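Local structure of Spermidine/putrescine ABC transporter, periplasmic binding protein (Treponema pallidum, 2V84) at residues Leu98-Asn103 and Asn268-His273. The protein probably serves as a polyamine receptor, the solute-binding component of an ABC transporter for spermidine and putrescine. Sequence-based numbering, arbitrary orientation.
Sequences LSKIPN and NRDLAH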
# COMPACT_ATOMS: atom_id res chain seq x y z
N LEU A 98 -15.57 2.30 18.72
CA LEU A 98 -15.47 3.52 17.93
C LEU A 98 -15.84 4.76 18.73
O LEU A 98 -15.55 5.89 18.29
CB LEU A 98 -16.29 3.42 16.65
CG LEU A 98 -15.89 2.38 15.59
CD1 LEU A 98 -16.90 2.44 14.44
CD2 LEU A 98 -14.45 2.57 15.10
N SER A 99 -16.47 4.57 19.89
CA SER A 99 -16.84 5.72 20.73
C SER A 99 -15.55 6.35 21.27
O SER A 99 -15.55 7.53 21.64
CB SER A 99 -17.80 5.33 21.87
OG SER A 99 -17.14 4.54 22.84
N LYS A 100 -14.46 5.60 21.27
CA LYS A 100 -13.18 6.13 21.75
C LYS A 100 -12.34 6.71 20.61
O LYS A 100 -11.20 7.14 20.80
CB LYS A 100 -12.41 5.05 22.49
CG LYS A 100 -13.02 4.70 23.85
CD LYS A 100 -12.15 3.69 24.59
CE LYS A 100 -12.63 3.57 26.03
NZ LYS A 100 -11.91 2.48 26.76
N ILE A 101 -12.93 6.72 19.42
CA ILE A 101 -12.26 7.26 18.24
C ILE A 101 -13.20 8.20 17.49
O ILE A 101 -13.54 7.94 16.34
CB ILE A 101 -11.79 6.14 17.27
CG1 ILE A 101 -11.05 5.05 18.03
CG2 ILE A 101 -10.87 6.75 16.19
CD1 ILE A 101 -10.79 3.80 17.17
N PRO A 102 -13.61 9.30 18.13
CA PRO A 102 -14.57 10.21 17.49
C PRO A 102 -14.09 10.74 16.12
O PRO A 102 -14.92 11.07 15.27
CB PRO A 102 -14.71 11.34 18.50
CG PRO A 102 -13.49 11.27 19.34
CD PRO A 102 -13.24 9.79 19.47
N ASN A 103 -12.77 10.81 15.92
CA ASN A 103 -12.18 11.33 14.67
C ASN A 103 -12.36 10.39 13.47
O ASN A 103 -12.00 10.73 12.33
CB ASN A 103 -10.70 11.66 14.87
CG ASN A 103 -10.48 12.82 15.81
OD1 ASN A 103 -11.34 13.69 15.91
ND2 ASN A 103 -9.35 12.83 16.52
N ASN A 268 -3.01 -2.88 26.12
CA ASN A 268 -3.39 -1.47 26.28
C ASN A 268 -4.37 -0.99 25.21
O ASN A 268 -3.98 -0.23 24.32
CB ASN A 268 -2.16 -0.57 26.28
CG ASN A 268 -2.34 0.68 27.12
OD1 ASN A 268 -3.43 1.29 27.16
ND2 ASN A 268 -1.28 1.06 27.83
N ARG A 269 -5.62 -1.43 25.29
CA ARG A 269 -6.63 -1.01 24.31
C ARG A 269 -6.90 0.49 24.39
O ARG A 269 -7.15 1.13 23.37
CB ARG A 269 -7.93 -1.81 24.48
CG ARG A 269 -7.85 -3.27 24.00
CD ARG A 269 -9.11 -4.05 24.35
NE ARG A 269 -10.32 -3.39 23.87
CZ ARG A 269 -10.81 -3.47 22.63
NH1 ARG A 269 -10.22 -4.22 21.71
NH2 ARG A 269 -11.92 -2.81 22.29
N ASP A 270 -6.84 1.05 25.59
CA ASP A 270 -7.07 2.49 25.77
C ASP A 270 -6.07 3.36 24.99
O ASP A 270 -6.46 4.33 24.35
CB ASP A 270 -7.04 2.84 27.26
CG ASP A 270 -8.13 2.14 28.05
OD1 ASP A 270 -9.27 2.04 27.54
OD2 ASP A 270 -7.84 1.69 29.17
N LEU A 271 -4.79 3.01 25.05
CA LEU A 271 -3.81 3.74 24.25
C LEU A 271 -3.90 3.41 22.76
O LEU A 271 -3.58 4.25 21.92
CB LEU A 271 -2.38 3.53 24.76
CG LEU A 271 -1.89 4.52 25.81
CD1 LEU A 271 -0.44 4.21 26.11
CD2 LEU A 271 -2.05 5.95 25.34
N ALA A 272 -4.31 2.19 22.43
CA ALA A 272 -4.49 1.83 21.02
C ALA A 272 -5.56 2.71 20.37
O ALA A 272 -5.35 3.24 19.28
CB ALA A 272 -4.84 0.37 20.88
N HIS A 273 -6.68 2.88 21.04
CA HIS A 273 -7.76 3.72 20.49
C HIS A 273 -7.32 5.18 20.43
O HIS A 273 -7.64 5.91 19.49
CB HIS A 273 -9.01 3.61 21.36
CG HIS A 273 -9.74 2.30 21.23
ND1 HIS A 273 -9.37 1.18 21.93
CD2 HIS A 273 -10.81 1.95 20.48
CE1 HIS A 273 -10.20 0.19 21.64
NE2 HIS A 273 -11.08 0.63 20.76
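Lys-100 and Ile-101 both pack on the ring of His-273, near the N-terminal end of helix 269-279. The contact joins this helix to the loop after strand 93-94 in a lobe of the periplasmic solute-binding protein fold, away from the predicted spermidine site. Lys-100 CD lies over one face of the imidazole, while CB comes to 3.9 Å from His-273 CB. Lys-100 CG stands beside the backbone N (chi1 -72°) and the chain runs extended from there, which carries the ammonium past the ring to the exposed Asp-270. There NZ forms a salt bridge of 2.8 Å to Asp-270 OD1, meeting that oxygen nearly along its C-O axis. Ile-101 crosses the histidine at about a right angle, Ile-101 CD1 approaching obliquely to 3.8 Å from His-273 CD2; beyond, Ile-101 also touches Ile-276 one turn later in the helix.

Both ring nitrogens of the buried His-273 have partners, which fix its rotation: NE2 accepts a hydrogen bond from the backbone N of Asp-97, and ND1 donates to Arg-269 O. The Arg-269 guanidinium has His-273 CE1 3.5 Å above one face, and is itself tied to Glu-94 by a salt bridge. Asn-268 N-caps the helix, its OD1 accepting from Leu-271 N at 3.0 Å. In the next residue, Arg-269 O takes two donors from opposite faces of its carbonyl plane, both from His-273 one turn on: the backbone N, and ND1 at 2.6 Å, the latter nearly straight at 169°.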